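Local coordinates for protein gamma-glutamyl-gamma-aminobutyrate hydrolase PuuD (Escherichia coli, PDB 6VTV) that hydrolyses the gamma-glutamyl linkage of gamma-glutamyl-gamma-aminobutyrate to release glutamate and 4-aminobutanoate, the last step of putrescine breakdown to GABA, at residues B[34-38]-B[226-231]; B[181-187]-B[223-227]; B[12-17]-B[66-72]; B[113-117]-B[240-244]. All blocks are in the same frame, centred on the assembly; numbering follows the deposited sequence.

Interaction 1 (B[34-38]-B[226-231]); sequences KYLNA and HPEWNS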
loop_
_atom_site.group_PDB
_atom_site.type_symbol
_atom_site.label_atom_id
_atom_site.label_comp_id
_atom_site.label_asym_id
_atom_site.label_seq_id
_atom_site.Cartn_x
_atom_site.Cartn_y
_atom_site.Cartn_z
ATOM N N LYS B 34 -1.483 9.302 -7.541
ATOM C CA LYS B 34 -0.695 9.929 -8.598
ATOM C C LYS B 34 0.744 9.427 -8.605
ATOM O O LYS B 34 1.369 9.365 -9.669
ATOM C CB LYS B 34 -0.736 11.454 -8.475
ATOM C CG LYS B 34 -0.293 12.030 -7.139
ATOM C CD LYS B 34 -0.246 13.553 -7.237
ATOM C CE LYS B 34 -0.210 14.227 -5.873
ATOM N NZ LYS B 34 1.133 14.147 -5.229
ATOM N N TYR B 35 1.285 9.052 -7.443
ATOM C CA TYR B 35 2.590 8.399 -7.433
ATOM C C TYR B 35 2.514 7.026 -8.088
ATOM O O TYR B 35 3.457 6.597 -8.762
ATOM C CB TYR B 35 3.113 8.286 -6.001
ATOM C CG TYR B 35 3.419 9.621 -5.366
ATOM C CD1 TYR B 35 4.563 10.330 -5.709
ATOM C CD2 TYR B 35 2.555 10.181 -4.435
ATOM C CE1 TYR B 35 4.845 11.553 -5.132
ATOM C CE2 TYR B 35 2.826 11.405 -3.856
ATOM C CZ TYR B 35 3.970 12.088 -4.209
ATOM O OH TYR B 35 4.242 13.306 -3.634
ATOM N N LEU B 36 1.386 6.334 -7.913
ATOM C CA LEU B 36 1.212 5.014 -8.509
ATOM C C LEU B 36 1.014 5.107 -10.014
ATOM O O LEU B 36 1.584 4.311 -10.770
ATOM C CB LEU B 36 0.024 4.306 -7.862
ATOM C CG LEU B 36 0.281 3.782 -6.454
ATOM C CD1 LEU B 36 -1.028 3.488 -5.745
ATOM C CD2 LEU B 36 1.153 2.545 -6.525
ATOM N N ASN B 37 0.202 6.066 -10.466
ATOM C CA ASN B 37 -0.095 6.190 -11.890
ATOM C C ASN B 37 1.171 6.441 -12.701
ATOM O O ASN B 37 1.306 5.942 -13.825
ATOM C CB ASN B 37 -1.106 7.313 -12.119
ATOM C CG ASN B 37 -2.403 7.097 -11.366
ATOM O OD1 ASN B 37 -2.823 5.962 -11.139
ATOM N ND2 ASN B 37 -3.046 8.190 -10.971
ATOM N N ALA B 38 2.110 7.210 -12.147
ATOM C CA ALA B 38 3.331 7.530 -12.880
ATOM C C ALA B 38 4.206 6.297 -13.069
ATOM O O ALA B 38 4.801 6.110 -14.136
ATOM C CB ALA B 38 4.102 8.633 -12.157
ATOM N N HIS B 226 7.720 17.701 -8.088
ATOM C CA HIS B 226 6.749 16.609 -8.142
ATOM C C HIS B 226 6.537 16.195 -9.594
ATOM O O HIS B 226 5.590 16.655 -10.252
ATOM C CB HIS B 226 5.426 17.017 -7.495
ATOM C CG HIS B 226 5.455 16.990 -5.999
ATOM N ND1 HIS B 226 4.748 16.067 -5.258
ATOM C CD2 HIS B 226 6.102 17.774 -5.103
ATOM C CE1 HIS B 226 4.960 16.282 -3.972
ATOM N NE2 HIS B 226 5.777 17.312 -3.851
ATOM N N PRO B 227 7.392 15.316 -10.127
ATOM C CA PRO B 227 7.188 14.837 -11.502
ATOM C C PRO B 227 6.045 13.843 -11.638
ATOM O O PRO B 227 5.642 13.545 -12.769
ATOM C CB PRO B 227 8.532 14.188 -11.846
ATOM C CG PRO B 227 9.061 13.719 -10.527
ATOM C CD PRO B 227 8.567 14.697 -9.488
ATOM N N GLU B 228 5.507 13.327 -10.532
ATOM C CA GLU B 228 4.390 12.394 -10.615
ATOM C C GLU B 228 3.100 13.071 -11.059
ATOM O O GLU B 228 2.168 12.381 -11.488
ATOM C CB GLU B 228 4.176 11.708 -9.263
ATOM C CG GLU B 228 3.305 12.500 -8.297
ATOM C CD GLU B 228 4.072 13.586 -7.564
ATOM O OE1 GLU B 228 5.278 13.758 -7.836
ATOM O OE2 GLU B 228 3.466 14.268 -6.709
ATOM N N TRP B 229 3.027 14.398 -10.972
ATOM C CA TRP B 229 1.810 15.135 -11.299
ATOM C C TRP B 229 1.535 15.044 -12.794
ATOM O O TRP B 229 2.247 15.654 -13.598
ATOM C CB TRP B 229 1.953 16.589 -10.861
ATOM C CG TRP B 229 0.781 17.439 -11.227
ATOM C CD1 TRP B 229 0.739 18.400 -12.196
ATOM C CD2 TRP B 229 -0.520 17.415 -10.628
ATOM N NE1 TRP B 229 -0.510 18.972 -12.240
ATOM C CE2 TRP B 229 -1.300 18.386 -11.286
ATOM C CE3 TRP B 229 -1.100 16.668 -9.599
ATOM C CZ2 TRP B 229 -2.631 18.628 -10.950
ATOM C CZ3 TRP B 229 -2.419 16.909 -9.266
ATOM C CH2 TRP B 229 -3.171 17.881 -9.939
ATOM N N ASN B 230 0.496 14.294 -13.163
ATOM C CA ASN B 230 0.106 14.093 -14.560
ATOM C C ASN B 230 1.319 13.755 -15.421
ATOM O O ASN B 230 1.550 14.342 -16.481
ATOM C CB ASN B 230 -0.629 15.317 -15.106
ATOM C CG ASN B 230 -1.951 15.565 -14.405
ATOM O OD1 ASN B 230 -2.176 16.633 -13.836
ATOM N ND2 ASN B 230 -2.833 14.574 -14.443
ATOM N N SER B 231 2.102 12.781 -14.943
ATOM C CA SER B 231 3.414 12.506 -15.524
ATOM C C SER B 231 3.335 12.207 -17.015
ATOM O O SER B 231 4.260 12.545 -17.763
ATOM C CB SER B 231 4.075 11.339 -14.794
ATOM O OG SER B 231 3.286 10.166 -14.906
HETATM O O HOH W 1 5.195 8.438 -15.863
#
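His226, in the loop after strand 220-223 that faces helix 33-42, has its imidazole beside Tyr35, Tyr35 OH lying 3.1 Å from His226 CE1. A type I turn from His226 to Trp229 brings the Glu228 carboxylate back to the ND1 edge of the imidazole: His226 ND1 donates to Glu228 OE2 at 2.6 Å. Lys34 NZ, 2.8 Å from Glu228 OE2, makes a salt bridge to that same oxygen and also hydrogen-bonds to Gln32 and Tyr157. Nearer the backbone, Glu228 CG sits 3.9 Å from the centroid of the Tyr35 ring, a CH-pi contact over its face. Trp229 offers a ring edge to the lysine's aliphatic part, CE3 to Lys34 CD at 4.0 Å. At Ser231 a water links OG (2.7 Å) to Ala38 O (2.9 Å), while Ala38 CB packs 3.3 Å from Ser231 OG. His226 and Glu228 are predicted active-site residues, the predicted nucleophile Cys118 beside the imidazole; a carboxylate held by both lysine and histidine is consistent with the orienting acid of a Cys-His-Glu triad.

Interaction 2 (B[181-187]-B[223-227]); sequences FWVNSLH and VQWHP. With MN (manganese (II) ion), chain D.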
loop_
_atom_site.group_PDB
_atom_site.type_symbol
_atom_site.label_atom_id
_atom_site.label_comp_id
_atom_site.label_asym_id
_atom_site.label_seq_id
_atom_site.Cartn_x
_atom_site.Cartn_y
_atom_site.Cartn_z
ATOM N N PHE B 181 14.773 23.993 -17.291
ATOM C CA PHE B 181 13.360 23.717 -17.514
ATOM C C PHE B 181 12.566 24.128 -16.284
ATOM O O PHE B 181 13.122 24.403 -15.218
ATOM C CB PHE B 181 13.123 22.241 -17.846
ATOM C CG PHE B 181 13.787 21.289 -16.896
ATOM C CD1 PHE B 181 13.125 20.849 -15.761
ATOM C CD2 PHE B 181 15.070 20.827 -17.138
ATOM C CE1 PHE B 181 13.732 19.968 -14.886
ATOM C CE2 PHE B 181 15.681 19.947 -16.267
ATOM C CZ PHE B 181 15.013 19.518 -15.137
ATOM N N TRP B 182 11.245 24.154 -16.450
ATOM C CA TRP B 182 10.328 24.549 -15.393
ATOM C C TRP B 182 9.907 23.339 -14.571
ATOM O O TRP B 182 9.715 22.243 -15.105
ATOM C CB TRP B 182 9.090 25.227 -15.982
ATOM C CG TRP B 182 9.350 26.595 -16.522
ATOM C CD1 TRP B 182 9.622 26.927 -17.818
ATOM C CD2 TRP B 182 9.358 27.821 -15.783
ATOM N NE1 TRP B 182 9.801 28.284 -17.930
ATOM C CE2 TRP B 182 9.644 28.856 -16.695
ATOM C CE3 TRP B 182 9.152 28.144 -14.439
ATOM C CZ2 TRP B 182 9.729 30.191 -16.305
ATOM C CZ3 TRP B 182 9.237 29.468 -14.054
ATOM C CH2 TRP B 182 9.524 30.476 -14.984
ATOM N N VAL B 183 9.764 23.548 -13.264
ATOM C CA VAL B 183 9.284 22.522 -12.347
ATOM C C VAL B 183 8.286 23.162 -11.394
ATOM O O VAL B 183 8.321 24.372 -11.148
ATOM C CB VAL B 183 10.435 21.860 -11.553
ATOM C CG1 VAL B 183 11.418 21.174 -12.489
ATOM C CG2 VAL B 183 11.146 22.888 -10.684
ATOM N N ASN B 184 7.378 22.344 -10.866
ATOM C CA ASN B 184 6.531 22.806 -9.780
ATOM C C ASN B 184 7.332 22.829 -8.478
ATOM O O ASN B 184 8.479 22.385 -8.416
ATOM C CB ASN B 184 5.281 21.930 -9.654
ATOM C CG ASN B 184 5.601 20.446 -9.592
ATOM O OD1 ASN B 184 6.652 20.042 -9.095
ATOM N ND2 ASN B 184 4.687 19.625 -10.096
ATOM N N SER B 185 6.720 23.363 -7.426
ATOM C CA SER B 185 7.412 23.491 -6.146
ATOM C C SER B 185 6.379 23.479 -5.032
ATOM O O SER B 185 5.501 24.347 -4.991
ATOM C CB SER B 185 8.249 24.772 -6.101
ATOM O OG SER B 185 9.169 24.759 -5.022
ATOM N N LEU B 186 6.474 22.497 -4.136
ATOM C CA LEU B 186 5.553 22.363 -3.012
ATOM C C LEU B 186 6.325 21.884 -1.779
ATOM O O LEU B 186 6.072 20.818 -1.222
ATOM C CB LEU B 186 4.409 21.402 -3.338
ATOM C CG LEU B 186 3.563 21.618 -4.596
ATOM C CD1 LEU B 186 4.167 20.876 -5.776
ATOM C CD2 LEU B 186 2.129 21.166 -4.362
ATOM N N HIS B 187 7.289 22.687 -1.331
ATOM C CA HIS B 187 8.123 22.286 -0.208
ATOM C C HIS B 187 8.543 23.507 0.597
ATOM O O HIS B 187 8.944 24.528 0.031
ATOM C CB HIS B 187 9.360 21.512 -0.682
ATOM C CG HIS B 187 10.217 22.266 -1.650
ATOM N ND1 HIS B 187 11.466 22.746 -1.317
ATOM C CD2 HIS B 187 10.016 22.610 -2.944
ATOM C CE1 HIS B 187 11.993 23.359 -2.361
ATOM N NE2 HIS B 187 11.134 23.291 -3.361
ATOM N N VAL B 223 14.613 14.156 -6.694
ATOM C CA VAL B 223 14.209 15.465 -7.188
ATOM C C VAL B 223 13.321 16.122 -6.141
ATOM O O VAL B 223 12.570 15.452 -5.424
ATOM C CB VAL B 223 13.488 15.389 -8.556
ATOM C CG1 VAL B 223 14.375 14.712 -9.590
ATOM C CG2 VAL B 223 12.159 14.659 -8.433
ATOM N N GLN B 224 13.427 17.448 -6.043
ATOM C CA GLN B 224 12.669 18.191 -5.046
ATOM C C GLN B 224 11.260 18.530 -5.516
ATOM O O GLN B 224 10.370 18.724 -4.680
ATOM C CB GLN B 224 13.426 19.469 -4.667
ATOM C CG GLN B 224 12.773 20.307 -3.577
ATOM C CD GLN B 224 12.704 19.592 -2.240
ATOM O OE1 GLN B 224 13.685 19.542 -1.496
ATOM N NE2 GLN B 224 11.537 19.038 -1.926
ATOM N N TRP B 225 11.035 18.587 -6.825
ATOM C CA TRP B 225 9.718 18.895 -7.361
ATOM C C TRP B 225 8.881 17.618 -7.434
ATOM O O TRP B 225 9.261 16.566 -6.913
ATOM C CB TRP B 225 9.846 19.586 -8.717
ATOM C CG TRP B 225 10.550 18.788 -9.772
ATOM C CD1 TRP B 225 9.973 17.984 -10.711
ATOM C CD2 TRP B 225 11.962 18.742 -10.018
ATOM N NE1 TRP B 225 10.936 17.430 -11.519
ATOM C CE2 TRP B 225 12.166 17.880 -11.115
ATOM C CE3 TRP B 225 13.073 19.342 -9.415
ATOM C CZ2 TRP B 225 13.435 17.601 -11.620
ATOM C CZ3 TRP B 225 14.333 19.064 -9.919
ATOM C CH2 TRP B 225 14.502 18.202 -11.010
ATOM N N HIS B 226 7.720 17.701 -8.088
ATOM C CA HIS B 226 6.749 16.609 -8.142
ATOM C C HIS B 226 6.537 16.195 -9.594
ATOM O O HIS B 226 5.590 16.655 -10.252
ATOM C CB HIS B 226 5.426 17.017 -7.495
ATOM C CG HIS B 226 5.455 16.990 -5.999
ATOM N ND1 HIS B 226 4.748 16.067 -5.258
ATOM C CD2 HIS B 226 6.102 17.774 -5.103
ATOM C CE1 HIS B 226 4.960 16.282 -3.972
ATOM N NE2 HIS B 226 5.777 17.312 -3.851
ATOM N N PRO B 227 7.392 15.316 -10.127
ATOM C CA PRO B 227 7.188 14.837 -11.502
ATOM C C PRO B 227 6.045 13.843 -11.638
ATOM O O PRO B 227 5.642 13.545 -12.769
ATOM C CB PRO B 227 8.532 14.188 -11.846
ATOM C CG PRO B 227 9.061 13.719 -10.527
ATOM C CD PRO B 227 8.567 14.697 -9.488
HETATM MN MN MN D . 11.339 24.279 -5.340
HETATM O O HOH W 2 10.723 22.359 -6.439
HETATM O O HOH W 3 8.072 20.096 -4.000
#
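Phe181, near the start of strand 180-183, opens the contact by pointing its ring edge at the face of Trp225, an offset edge-to-face pair with centroids 5.9 Å apart and planes at 76°. Two residues on, Val183 lays CG1 over the five-membered ring of the same indole, 3.5 Å from its centroid, so both apolar side chains lie on the same side of Trp225. Asn184 then changes the chemistry. Its amide makes a two-pronged clamp on the backbone of His226: His226 N donates to Asn184 OD1 at 2.8 Å, and Asn184 ND2 donates to His226 O at 3.1 Å. A water 2.3 Å from Mn donates to Asn184 O at 3.0 Å. Ser185 turns the other way and binds manganese through OG at 2.2 Å. The backbone of Leu186 reaches the opposite segment through a water that lies 2.9 Å from Leu186 N and 2.8 Å from Gln224 O, and Leu186 CD1 approaches His226 CD2 at 3.7 Å. His187 completes this side of the metal site with NE2 2.2 Å from Mn, its ring covered by Gln224 CG 3.4 Å from the ring centroid and its ND1 bonded to the backbone of Gln189. His145, His161 and Glu210 supply further ligands. One short segment thus fixes the main chain of the predicted catalytic His226 while contributing two manganese ligands.

Interaction 3 (B[12-17]-B[66-72]); sequences PVIGVV and LDGIYLP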
loop_
_atom_site.group_PDB
_atom_site.type_symbol
_atom_site.label_atom_id
_atom_site.label_comp_id
_atom_site.label_asym_id
_atom_site.label_seq_id
_atom_site.Cartn_x
_atom_site.Cartn_y
_atom_site.Cartn_z
ATOM N N PRO B 12 9.249 -4.355 -13.891
ATOM C CA PRO B 12 10.032 -4.511 -12.660
ATOM C C PRO B 12 9.200 -4.212 -11.421
ATOM O O PRO B 12 8.318 -3.350 -11.427
ATOM C CB PRO B 12 11.166 -3.490 -12.827
ATOM C CG PRO B 12 11.244 -3.233 -14.297
ATOM C CD PRO B 12 9.840 -3.364 -14.806
ATOM N N VAL B 13 9.494 -4.940 -10.348
ATOM C CA VAL B 13 8.805 -4.749 -9.075
ATOM C C VAL B 13 9.370 -3.508 -8.398
ATOM O O VAL B 13 10.570 -3.434 -8.115
ATOM C CB VAL B 13 8.949 -5.982 -8.172
ATOM C CG1 VAL B 13 8.203 -5.765 -6.863
ATOM C CG2 VAL B 13 8.447 -7.227 -8.883
ATOM N N ILE B 14 8.506 -2.534 -8.128
ATOM C CA ILE B 14 8.898 -1.274 -7.508
ATOM C C ILE B 14 8.292 -1.216 -6.114
ATOM O O ILE B 14 7.064 -1.210 -5.962
ATOM C CB ILE B 14 8.457 -0.068 -8.351
ATOM C CG1 ILE B 14 8.884 -0.245 -9.811
ATOM C CG2 ILE B 14 9.032 1.213 -7.781
ATOM C CD1 ILE B 14 10.378 -0.406 -10.000
ATOM N N GLY B 15 9.149 -1.176 -5.096
ATOM C CA GLY B 15 8.688 -0.986 -3.737
ATOM C C GLY B 15 8.451 0.479 -3.434
ATOM O O GLY B 15 9.355 1.302 -3.595
ATOM N N VAL B 16 7.242 0.823 -2.997
ATOM C CA VAL B 16 6.846 2.208 -2.771
ATOM C C VAL B 16 6.625 2.411 -1.279
ATOM O O VAL B 16 5.746 1.779 -0.681
ATOM C CB VAL B 16 5.587 2.574 -3.570
ATOM C CG1 VAL B 16 5.397 4.075 -3.580
ATOM C CG2 VAL B 16 5.686 2.040 -4.989
ATOM N N VAL B 17 7.419 3.302 -0.683
ATOM C CA VAL B 17 7.298 3.592 0.740
ATOM C C VAL B 17 6.017 4.374 0.991
ATOM O O VAL B 17 5.734 5.374 0.317
ATOM C CB VAL B 17 8.533 4.359 1.237
ATOM C CG1 VAL B 17 8.286 4.930 2.627
ATOM C CG2 VAL B 17 9.750 3.445 1.246
ATOM N N LEU B 66 12.563 -6.834 -4.809
ATOM C CA LEU B 66 12.362 -5.479 -5.301
ATOM C C LEU B 66 13.414 -5.153 -6.352
ATOM O O LEU B 66 14.613 -5.336 -6.117
ATOM C CB LEU B 66 12.433 -4.466 -4.157
ATOM C CG LEU B 66 11.460 -4.684 -2.999
ATOM C CD1 LEU B 66 11.761 -3.724 -1.860
ATOM C CD2 LEU B 66 10.027 -4.522 -3.475
ATOM N N ASP B 67 12.961 -4.675 -7.510
ATOM C CA ASP B 67 13.859 -4.213 -8.558
ATOM C C ASP B 67 14.106 -2.711 -8.505
ATOM O O ASP B 67 14.956 -2.212 -9.249
ATOM C CB ASP B 67 13.305 -4.592 -9.939
ATOM C CG ASP B 67 12.928 -6.059 -10.033
ATOM O OD1 ASP B 67 13.767 -6.917 -9.687
ATOM O OD2 ASP B 67 11.789 -6.353 -10.456
ATOM N N GLY B 68 13.390 -1.992 -7.648
ATOM C CA GLY B 68 13.580 -0.562 -7.506
ATOM C C GLY B 68 12.855 -0.054 -6.281
ATOM O O GLY B 68 11.881 -0.658 -5.817
ATOM N N ILE B 69 13.350 1.064 -5.755
ATOM C CA ILE B 69 12.786 1.701 -4.570
ATOM C C ILE B 69 12.227 3.057 -4.975
ATOM O O ILE B 69 12.893 3.825 -5.679
ATOM C CB ILE B 69 13.828 1.849 -3.447
ATOM C CG1 ILE B 69 14.430 0.486 -3.093
ATOM C CG2 ILE B 69 13.200 2.484 -2.215
ATOM C CD1 ILE B 69 13.399 -0.572 -2.771
ATOM N N TYR B 70 11.011 3.352 -4.521
ATOM C CA TYR B 70 10.267 4.541 -4.924
ATOM C C TYR B 70 9.886 5.310 -3.666
ATOM O O TYR B 70 9.115 4.810 -2.839
ATOM C CB TYR B 70 9.029 4.141 -5.730
ATOM C CG TYR B 70 8.238 5.272 -6.348
ATOM C CD1 TYR B 70 8.860 6.427 -6.807
ATOM C CD2 TYR B 70 6.862 5.169 -6.496
ATOM C CE1 TYR B 70 8.124 7.453 -7.381
ATOM C CE2 TYR B 70 6.121 6.184 -7.062
ATOM C CZ TYR B 70 6.753 7.322 -7.507
ATOM O OH TYR B 70 6.005 8.329 -8.075
ATOM N N LEU B 71 10.431 6.517 -3.515
ATOM C CA LEU B 71 10.180 7.348 -2.341
ATOM C C LEU B 71 9.274 8.511 -2.719
ATOM O O LEU B 71 9.757 9.530 -3.238
ATOM C CB LEU B 71 11.496 7.867 -1.753
ATOM C CG LEU B 71 12.549 6.843 -1.329
ATOM C CD1 LEU B 71 13.723 7.553 -0.686
ATOM C CD2 LEU B 71 11.964 5.811 -0.380
ATOM N N PRO B 72 7.968 8.421 -2.481
ATOM C CA PRO B 72 7.076 9.528 -2.834
ATOM C C PRO B 72 7.256 10.714 -1.900
ATOM O O PRO B 72 7.829 10.613 -0.814
ATOM C CB PRO B 72 5.673 8.925 -2.686
ATOM C CG PRO B 72 5.878 7.442 -2.550
ATOM C CD PRO B 72 7.230 7.270 -1.941
#
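Two parallel strands of the central sheet in this class I glutamine amidotransferase-like fold meet here, 13-17 against 68-71, with axes 4.6 Å apart at closest and inclined by 29°. On one face Ile14 and Val16 are the bumps. Ile14 CG2 lies 3.6 Å from Tyr70 CB, and Val16 CG1 fits between Tyr70 CD2 (3.4 Å) and Pro72 CG (3.6 Å). Ile14 also fills the space Gly68 leaves empty: an ideal CB there would come 3.0 Å from Ile14 CD1. The other face exchanges the roles: bare Gly15 makes the hollow and Leu66 CD2 reaches to 3.8 Å from Gly15 CA. Farther along, Val17 CG2 meets Leu71 CD2 at 3.6 Å, where helix 94-109 covers both side chains. The backbone ladder runs through Gly15 N to Gly68 O (2.9 Å), Tyr70 N to Gly15 O (2.8 Å) and Val17 N to Tyr70 O (3.1 Å). At the N-terminal end Asp67 N still donates to Val13 O at 2.8 Å, and Asp67 OD2 accepts from Val13 N at 2.7 Å.

Interaction 4 (B[113-117]-B[240-244]); sequences PIFAI and LFEGF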
loop_
_atom_site.group_PDB
_atom_site.type_symbol
_atom_site.label_atom_id
_atom_site.label_comp_id
_atom_site.label_asym_id
_atom_site.label_seq_id
_atom_site.Cartn_x
_atom_site.Cartn_y
_atom_site.Cartn_z
ATOM N N PRO B 113 18.130 0.413 -7.782
ATOM C CA PRO B 113 17.784 1.772 -8.214
ATOM C C PRO B 113 16.789 2.431 -7.270
ATOM O O PRO B 113 15.881 1.787 -6.741
ATOM C CB PRO B 113 17.181 1.558 -9.608
ATOM C CG PRO B 113 17.780 0.276 -10.080
ATOM C CD PRO B 113 17.916 -0.578 -8.851
ATOM N N ILE B 114 16.978 3.732 -7.056
ATOM C CA ILE B 114 16.116 4.533 -6.196
ATOM C C ILE B 114 15.672 5.768 -6.964
ATOM O O ILE B 114 16.484 6.426 -7.625
ATOM C CB ILE B 114 16.826 4.948 -4.888
ATOM C CG1 ILE B 114 17.429 3.733 -4.182
ATOM C CG2 ILE B 114 15.865 5.683 -3.965
ATOM C CD1 ILE B 114 18.271 4.093 -2.977
ATOM N N PHE B 115 14.382 6.083 -6.878
ATOM C CA PHE B 115 13.839 7.335 -7.389
ATOM C C PHE B 115 13.040 7.989 -6.273
ATOM O O PHE B 115 12.062 7.412 -5.786
ATOM C CB PHE B 115 12.966 7.113 -8.625
ATOM C CG PHE B 115 12.532 8.386 -9.293
ATOM C CD1 PHE B 115 13.409 9.452 -9.414
ATOM C CD2 PHE B 115 11.251 8.517 -9.805
ATOM C CE1 PHE B 115 13.016 10.628 -10.027
ATOM C CE2 PHE B 115 10.852 9.691 -10.422
ATOM C CZ PHE B 115 11.737 10.746 -10.533
ATOM N N ALA B 116 13.459 9.184 -5.869
ATOM C CA ALA B 116 12.906 9.869 -4.711
ATOM C C ALA B 116 12.319 11.211 -5.124
ATOM O O ALA B 116 12.898 11.926 -5.948
ATOM C CB ALA B 116 13.980 10.066 -3.642
ATOM N N ILE B 117 11.170 11.552 -4.544
ATOM C CA ILE B 117 10.415 12.747 -4.905
ATOM C C ILE B 117 10.174 13.578 -3.651
ATOM O O ILE B 117 9.646 13.068 -2.655
ATOM C CB ILE B 117 9.079 12.390 -5.582
ATOM C CG1 ILE B 117 9.323 11.732 -6.943
ATOM C CG2 ILE B 117 8.201 13.632 -5.727
ATOM C CD1 ILE B 117 8.051 11.359 -7.679
ATOM N N LEU B 240 12.021 11.102 -16.764
ATOM C CA LEU B 240 12.567 10.736 -15.459
ATOM C C LEU B 240 12.069 9.365 -15.021
ATOM O O LEU B 240 12.855 8.515 -14.585
ATOM C CB LEU B 240 12.198 11.794 -14.421
ATOM C CG LEU B 240 12.853 13.164 -14.578
ATOM C CD1 LEU B 240 12.324 14.126 -13.529
ATOM C CD2 LEU B 240 14.364 13.041 -14.484
ATOM N N PHE B 241 10.759 9.134 -15.125
ATOM C CA PHE B 241 10.217 7.829 -14.771
ATOM C C PHE B 241 10.665 6.761 -15.761
ATOM O O PHE B 241 10.897 5.610 -15.374
ATOM C CB PHE B 241 8.692 7.900 -14.692
ATOM C CG PHE B 241 8.183 8.532 -13.424
ATOM C CD1 PHE B 241 8.144 7.821 -12.233
ATOM C CD2 PHE B 241 7.756 9.848 -13.426
ATOM C CE1 PHE B 241 7.679 8.414 -11.071
ATOM C CE2 PHE B 241 7.292 10.447 -12.271
ATOM C CZ PHE B 241 7.254 9.730 -11.091
ATOM N N GLU B 242 10.795 7.117 -17.040
ATOM C CA GLU B 242 11.305 6.157 -18.013
ATOM C C GLU B 242 12.734 5.748 -17.679
ATOM O O GLU B 242 13.086 4.564 -17.773
ATOM C CB GLU B 242 11.211 6.738 -19.427
ATOM C CG GLU B 242 9.870 6.488 -20.129
ATOM C CD GLU B 242 9.703 7.395 -21.335
ATOM O OE1 GLU B 242 8.604 7.450 -21.934
ATOM O OE2 GLU B 242 10.695 8.069 -21.674
ATOM N N GLY B 243 13.557 6.711 -17.256
ATOM C CA GLY B 243 14.928 6.392 -16.897
ATOM C C GLY B 243 15.032 5.545 -15.642
ATOM O O GLY B 243 15.912 4.686 -15.533
ATOM N N PHE B 244 14.140 5.779 -14.676
ATOM C CA PHE B 244 14.109 4.953 -13.471
ATOM C C PHE B 244 13.785 3.500 -13.809
ATOM O O PHE B 244 14.475 2.576 -13.362
ATOM C CB PHE B 244 13.088 5.524 -12.485
ATOM C CG PHE B 244 12.872 4.670 -11.270
ATOM C CD1 PHE B 244 13.948 4.156 -10.568
ATOM C CD2 PHE B 244 11.591 4.385 -10.829
ATOM C CE1 PHE B 244 13.752 3.372 -9.451
ATOM C CE2 PHE B 244 11.387 3.601 -9.712
ATOM C CZ PHE B 244 12.470 3.093 -9.021
#
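Three phenylalanines dominate the place where helix 235-254 lies against strand 114-117, the short segment axes 9.5 Å apart at closest and running at 152° to each other. Phe115 projects from the sheet toward the helix. Its t rotamer (chi1 -172°) carries the ring across the gap, with CZ reaching Leu240 CB at 4.1 Å and CE2 reaching Phe241 CE1 at 3.5 Å. Phe241 adopts m (chi1 -78°); its CA-to-CB bond points sideways, yet the ring swings in to present its face to the edge of Phe115. The result is a T-shaped pair, centroids 5.0 Å apart and planes at 90°. Phe244, one helical turn beyond Leu240, is again t (chi1 174°) and lays its ring under the root of the Phe115 side chain: Phe115 CB sits 3.6 Å from the Phe244 ring centroid, almost on the ring normal, a CH-pi contact. Phe244 CE1 lies 3.9 Å from CB of Pro113, just before the strand. At the other end, Ile117 in its extended m,t form sends CD1 to 3.9 Å from Phe241 CZ. Tyr70, Ala38 and Pro227 close round these rings, and Ile117 leads straight into the predicted nucleophile Cys118. This is helix-on-sheet packing of an alpha/beta sandwich, with an aromatic cluster beneath the predicted active site of a class I glutamine amidotransferase-like fold.

Overall arrangement
All four contacts are buried, but their chemistry shifts from the sheet's interior to the active site. Interaction 3 joins two strands by backbone hydrogen bonds, and interaction 4 lays a helix on the next strand by apolar and aromatic contacts; Leu71 O and Ile117 N, 2.8 Å apart, tie the two together. Interactions 1 and 2 are richer in polar groups and share His226 and Pro227, one adding a salt bridge from helix 33-42, the other the hydrogen bonds of an asparagine amide, and manganese. Interaction 1 reaches the sheet contacts through Tyr35 on Pro72 and Ala38 on Phe241. Interactions 2 and 3, centres about 20 Å apart, do not touch. Interactions 1 and 3 also approach the second subunit.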